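Local coordinates for sensor protein kinase HptS (PDB 6LKI) that is a membrane sensor histidine kinase of a Staphylococcus aureus two-component system that probably takes part in the response to external hexose phosphate, at residues D7-S12 against P108-I113; A121-Q126 against H163-Y168. All coordinates share one frame; numbering follows the deposited sequence.

Contact 1. Residues D7-S12 against P108-I113; sequences DESQSS and PRLSEI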
loop_
_atom_site.group_PDB
_atom_site.type_symbol
_atom_site.label_atom_id
_atom_site.label_comp_id
_atom_site.label_asym_id
_atom_site.label_seq_id
_atom_site.Cartn_x
_atom_site.Cartn_y
_atom_site.Cartn_z
ATOM N N ASP B 7 5.101 30.115 19.527
ATOM C CA ASP B 7 6.232 29.513 20.228
ATOM C C ASP B 7 5.787 28.452 21.232
ATOM O O ASP B 7 6.527 27.492 21.478
ATOM C CB ASP B 7 7.071 30.596 20.914
ATOM C CG ASP B 7 6.289 31.388 21.947
ATOM O OD1 ASP B 7 5.085 31.119 22.134
ATOM O OD2 ASP B 7 6.888 32.284 22.578
ATOM N N GLU B 8 4.596 28.599 21.820
ATOM C CA GLU B 8 4.094 27.574 22.735
ATOM C C GLU B 8 3.740 26.291 21.991
ATOM O O GLU B 8 4.027 25.189 22.475
ATOM C CB GLU B 8 2.883 28.096 23.508
ATOM C CG GLU B 8 3.146 29.369 24.294
ATOM C CD GLU B 8 1.970 29.780 25.161
ATOM O OE1 GLU B 8 2.168 30.051 26.365
ATOM O OE2 GLU B 8 0.839 29.819 24.633
ATOM N N SER B 9 3.114 26.414 20.819
ATOM C CA SER B 9 2.759 25.227 20.048
ATOM C C SER B 9 4.001 24.533 19.503
ATOM O O SER B 9 4.087 23.300 19.529
ATOM C CB SER B 9 1.804 25.602 18.916
ATOM O OG SER B 9 0.479 25.760 19.395
ATOM N N GLN B 10 4.974 25.305 19.009
ATOM C CA GLN B 10 6.237 24.712 18.579
ATOM C C GLN B 10 6.890 23.949 19.719
ATOM O O GLN B 10 7.322 22.805 19.543
ATOM C CB GLN B 10 7.185 25.790 18.048
ATOM C CG GLN B 10 8.501 25.256 17.452
ATOM C CD GLN B 10 9.590 24.979 18.486
ATOM O OE1 GLN B 10 9.501 25.408 19.637
ATOM N NE2 GLN B 10 10.619 24.247 18.073
ATOM N N SER B 11 6.963 24.566 20.899
ATOM C CA SER B 11 7.604 23.917 22.035
ATOM C C SER B 11 6.814 22.698 22.496
ATOM O O SER B 11 7.401 21.680 22.882
ATOM C CB SER B 11 7.770 24.916 23.178
ATOM O OG SER B 11 8.355 24.298 24.309
ATOM N N SER B 12 5.481 22.780 22.461
ATOM C CA SER B 12 4.661 21.630 22.829
ATOM C C SER B 12 4.817 20.498 21.821
ATOM O O SER B 12 4.962 19.331 22.207
ATOM C CB SER B 12 3.196 22.050 22.948
ATOM O OG SER B 12 2.415 21.022 23.534
ATOM N N PRO B 108 -4.963 20.798 21.956
ATOM C CA PRO B 108 -5.804 21.680 22.783
ATOM C C PRO B 108 -5.470 23.148 22.619
ATOM O O PRO B 108 -6.359 23.997 22.761
ATOM C CB PRO B 108 -5.524 21.192 24.211
ATOM C CG PRO B 108 -5.055 19.788 24.048
ATOM C CD PRO B 108 -4.294 19.760 22.758
ATOM N N ARG B 109 -4.213 23.476 22.316
ATOM C CA ARG B 109 -3.846 24.871 22.103
ATOM C C ARG B 109 -4.392 25.392 20.780
ATOM O O ARG B 109 -5.048 26.440 20.738
ATOM C CB ARG B 109 -2.326 25.026 22.155
ATOM C CG ARG B 109 -1.855 26.223 22.960
ATOM C CD ARG B 109 -0.345 26.353 22.893
ATOM N NE ARG B 109 0.321 25.274 23.613
ATOM C CZ ARG B 109 0.654 25.334 24.898
ATOM N NH1 ARG B 109 0.386 26.426 25.601
ATOM N NH2 ARG B 109 1.258 24.307 25.479
ATOM N N LEU B 110 -4.127 24.673 19.686
ATOM C CA LEU B 110 -4.549 25.143 18.368
ATOM C C LEU B 110 -6.067 25.209 18.260
ATOM O O LEU B 110 -6.611 26.098 17.595
ATOM C CB LEU B 110 -3.978 24.237 17.279
ATOM C CG LEU B 110 -2.456 24.237 17.123
ATOM C CD1 LEU B 110 -2.035 23.292 16.011
ATOM C CD2 LEU B 110 -1.933 25.642 16.870
ATOM N N SER B 111 -6.768 24.269 18.898
ATOM C CA SER B 111 -8.226 24.300 18.871
ATOM C C SER B 111 -8.777 25.450 19.704
ATOM O O SER B 111 -9.844 25.987 19.387
ATOM C CB SER B 111 -8.791 22.967 19.366
ATOM O OG SER B 111 -9.161 23.044 20.731
ATOM N N GLU B 112 -8.068 25.842 20.764
ATOM C CA GLU B 112 -8.526 26.938 21.611
ATOM C C GLU B 112 -8.310 28.288 20.936
ATOM O O GLU B 112 -9.222 29.122 20.895
ATOM C CB GLU B 112 -7.809 26.893 22.962
ATOM C CG GLU B 112 -7.734 28.236 23.672
ATOM C CD GLU B 112 -6.738 28.238 24.815
ATOM O OE1 GLU B 112 -7.150 27.971 25.963
ATOM O OE2 GLU B 112 -5.544 28.508 24.565
ATOM N N ILE B 113 -7.108 28.520 20.401
ATOM C CA ILE B 113 -6.828 29.795 19.747
ATOM C C ILE B 113 -7.673 29.956 18.490
ATOM O O ILE B 113 -7.955 31.082 18.063
ATOM C CB ILE B 113 -5.324 29.926 19.440
ATOM C CG1 ILE B 113 -4.885 28.873 18.421
ATOM C CG2 ILE B 113 -4.509 29.808 20.718
ATOM C CD1 ILE B 113 -3.460 29.046 17.941
#
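The aliphatic start of E8 lies over the guanidinium of R109, its CB 3.4 Å above the plane and displaced toward the rim. The two side chains cross at about a right angle, and their charged ends make a long salt bridge, E8 OE2 to R109 NH1 at 3.6 Å. With the carboxylate turned 56° from the guanidinium plane, the charges meet as a loose electrostatic contact and not as a flat, two-pronged pair. E8 is extended beyond CG, whereas R109 bends at chi3 (-69°), a turn that sets NE 3.8 Å from E8 CB. The far corner of the guanidinium points to the next turn of helix 2-31: R109 NH2 lies 3.9 Å from S12 CB, and S12 OG sits at the edge of the group, in its plane.

Between these two turns S9 OG rests against the side chains of R109 and L110. It lies anti to its own carbonyl carbon and touches apolar carbon on both residues, R109 CD at 3.6 Å and L110 CD2 at 3.5 Å. L110 reaches S9 with this one methyl, at the buried side of the contact, where S9 and L110 also meet L165 and I167 of strand 163-169. R109 and E8 lie nearer the solvent. The backbone N of L110 is hydrogen-bonded to T107 OG1 at the start of the helix.

The segments pass at 10.3 Å between axes, with directions 158° apart. This is antiparallel packing of the long N-terminal helix against the short connecting helix 108-116 that leads from the first sheet into the second, as in the two-module layout of double Cache-like sensor domains.

Contact 2. Residues A121-Q126 against H163-Y168; sequences ALIVDQ and HRLIIY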
loop_
_atom_site.group_PDB
_atom_site.type_symbol
_atom_site.label_atom_id
_atom_site.label_comp_id
_atom_site.label_asym_id
_atom_site.label_seq_id
_atom_site.Cartn_x
_atom_site.Cartn_y
_atom_site.Cartn_z
ATOM N N ALA B 121 -4.107 27.539 12.147
ATOM C CA ALA B 121 -2.792 26.919 12.091
ATOM C C ALA B 121 -2.594 26.199 10.765
ATOM O O ALA B 121 -3.532 25.611 10.217
ATOM C CB ALA B 121 -2.595 25.932 13.248
ATOM N N LEU B 122 -1.362 26.254 10.263
ATOM C CA LEU B 122 -0.943 25.529 9.073
ATOM C C LEU B 122 0.418 24.906 9.339
ATOM O O LEU B 122 1.221 25.443 10.105
ATOM C CB LEU B 122 -0.855 26.448 7.842
ATOM C CG LEU B 122 -2.090 26.656 6.961
ATOM C CD1 LEU B 122 -1.904 27.883 6.084
ATOM C CD2 LEU B 122 -2.351 25.431 6.108
ATOM N N ILE B 123 0.675 23.767 8.701
ATOM C CA ILE B 123 1.982 23.120 8.746
ATOM C C ILE B 123 2.400 22.818 7.316
ATOM O O ILE B 123 1.697 22.093 6.602
ATOM C CB ILE B 123 1.975 21.836 9.592
ATOM C CG1 ILE B 123 1.748 22.168 11.067
ATOM C CG2 ILE B 123 3.284 21.076 9.411
ATOM C CD1 ILE B 123 1.910 20.982 11.994
ATOM N N VAL B 124 3.535 23.376 6.896
ATOM C CA VAL B 124 4.024 23.207 5.536
ATOM C C VAL B 124 5.463 22.713 5.574
ATOM O O VAL B 124 6.216 23.000 6.510
ATOM C CB VAL B 124 3.930 24.513 4.715
ATOM C CG1 VAL B 124 2.481 24.954 4.576
ATOM C CG2 VAL B 124 4.776 25.604 5.348
ATOM N N ASP B 125 5.841 21.966 4.542
ATOM C CA ASP B 125 7.209 21.498 4.399
ATOM C C ASP B 125 8.051 22.562 3.693
ATOM O O ASP B 125 7.553 23.610 3.277
ATOM C CB ASP B 125 7.243 20.164 3.648
ATOM C CG ASP B 125 6.553 20.229 2.294
ATOM O OD1 ASP B 125 6.028 21.303 1.936
ATOM O OD2 ASP B 125 6.531 19.197 1.589
ATOM N N GLN B 126 9.351 22.289 3.553
ATOM C CA GLN B 126 10.219 23.204 2.817
ATOM C C GLN B 126 9.859 23.280 1.339
ATOM O O GLN B 126 10.247 24.243 0.669
ATOM C CB GLN B 126 11.683 22.794 2.979
ATOM C CG GLN B 126 12.145 21.728 2.013
ATOM C CD GLN B 126 11.895 20.333 2.536
ATOM O OE1 GLN B 126 10.760 19.960 2.835
ATOM N NE2 GLN B 126 12.960 19.552 2.658
ATOM N N HIS B 163 9.795 21.256 8.588
ATOM C CA HIS B 163 8.427 21.747 8.553
ATOM C C HIS B 163 8.330 23.078 9.285
ATOM O O HIS B 163 9.131 23.373 10.178
ATOM C CB HIS B 163 7.456 20.738 9.182
ATOM C CG HIS B 163 7.424 19.414 8.484
ATOM N ND1 HIS B 163 6.906 18.277 9.067
ATOM C CD2 HIS B 163 7.847 19.046 7.251
ATOM C CE1 HIS B 163 7.011 17.265 8.223
ATOM N NE2 HIS B 163 7.579 17.705 7.115
ATOM N N ARG B 164 7.339 23.877 8.901
ATOM C CA ARG B 164 7.092 25.179 9.504
ATOM C C ARG B 164 5.654 25.245 9.996
ATOM O O ARG B 164 4.724 24.899 9.260
ATOM C CB ARG B 164 7.357 26.312 8.510
ATOM C CG ARG B 164 8.822 26.518 8.171
ATOM C CD ARG B 164 8.979 27.354 6.914
ATOM N NE ARG B 164 8.560 26.625 5.721
ATOM C CZ ARG B 164 7.914 27.174 4.698
ATOM N NH1 ARG B 164 7.612 28.465 4.721
ATOM N NH2 ARG B 164 7.572 26.435 3.652
ATOM N N LEU B 165 5.475 25.693 11.235
ATOM C CA LEU B 165 4.153 25.916 11.805
ATOM C C LEU B 165 3.792 27.386 11.635
ATOM O O LEU B 165 4.517 28.264 12.111
ATOM C CB LEU B 165 4.115 25.520 13.280
ATOM C CG LEU B 165 2.906 26.042 14.062
ATOM C CD1 LEU B 165 1.617 25.387 13.577
ATOM C CD2 LEU B 165 3.095 25.832 15.554
ATOM N N ILE B 166 2.675 27.650 10.964
ATOM C CA ILE B 166 2.240 29.009 10.663
ATOM C C ILE B 166 0.883 29.246 11.311
ATOM O O ILE B 166 -0.084 28.529 11.023
ATOM C CB ILE B 166 2.168 29.265 9.151
ATOM C CG1 ILE B 166 3.402 28.694 8.446
ATOM C CG2 ILE B 166 2.015 30.753 8.867
ATOM C CD1 ILE B 166 3.163 28.356 7.001
ATOM N N ILE B 167 0.810 30.261 12.168
ATOM C CA ILE B 167 -0.429 30.682 12.808
ATOM C C ILE B 167 -0.774 32.075 12.304
ATOM O O ILE B 167 0.054 32.993 12.381
ATOM C CB ILE B 167 -0.315 30.658 14.342
ATOM C CG1 ILE B 167 -0.097 29.226 14.831
ATOM C CG2 ILE B 167 -1.556 31.257 14.974
ATOM C CD1 ILE B 167 -0.013 29.104 16.335
ATOM N N TYR B 168 -1.988 32.232 11.778
ATOM C CA TYR B 168 -2.409 33.465 11.130
ATOM C C TYR B 168 -3.768 33.901 11.665
ATOM O O TYR B 168 -4.431 33.179 12.415
ATOM C CB TYR B 168 -2.461 33.301 9.605
ATOM C CG TYR B 168 -3.299 32.133 9.134
ATOM C CD1 TYR B 168 -2.752 30.861 9.018
ATOM C CD2 TYR B 168 -4.637 32.303 8.798
ATOM C CE1 TYR B 168 -3.513 29.792 8.587
ATOM C CE2 TYR B 168 -5.406 31.240 8.364
ATOM C CZ TYR B 168 -4.838 29.987 8.260
ATOM O OH TYR B 168 -5.599 28.926 7.830
HETATM O O HOH W 1 -5.265 26.337 8.287
#
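The CG2 methyl of V124 covers one face of the R164 guanidinium, 3.4 Å from R164 NH2 and off the centre of the group. The pair sits on adjacent inner strands of the second four-stranded antiparallel sheet, order 2-1-4-3, of this PAS/Cache-like module. R164 bends at chi3 (-70°), placing NE above V124, and its NH2 turns to D125 O at 2.8 Å; this carbonyl lies near the guanidinium plane. The same NH2 forms a salt bridge with D128, so the tip is gripped both by the end of strand 120-125 and by the turn after it.

Further along, V124 CG2 also meets I166 CD1 at 3.6 Å, and the L122 and Y168 side chains continue this layer. V124 with R164 and L122 with I166 are hydrogen-bonded pairs; the bond from I166 N to L122 O is nearly straight, 175° at the hydrogen. A121, I123 and D125 face the other side, paired with I167, L165 and H163. There L165 CD1 touches both A121 CB and I123 CG1, 4.1 Å from the latter, while H163 CD2 touches D125 CB. H163 ND1 is hydrogen-bonded to Y84 OH, linking this sheet to the first, and D125 OD1 holds the backbone N of N129.

At the other end, chi1 of 54° sets Y168 CG between the backbone N and the carbonyl carbon; the ring's CE1 lies 3.5 Å from L122 CD1, the two side chains crossing at a slant. Beyond it Y168 OH bonds D135 and a water, which donates to A121 O at 2.7 Å.

In the fold
The two contacts form successive layers of the second module: the helix pair of contact 1 lies across the sheet face that carries A121, L165 and I167 in contact 2. Their centres are about 12 Å apart, yet the layers touch directly. S9 CB packs on L165 CD2 at 3.6 Å, L110 CD2 on A121 CB at 3.7 Å, and I113 CD1 on I167 CD1 at 3.8 Å. Each helix thus supplies part of the cover over the strands. A short loop, where the chain turns sharply, joins helix 108-116 to strand 120-125 and ties the layers along the chain, whereas helix 2-31 arrives from the N-terminal end and carries on well beyond this contact.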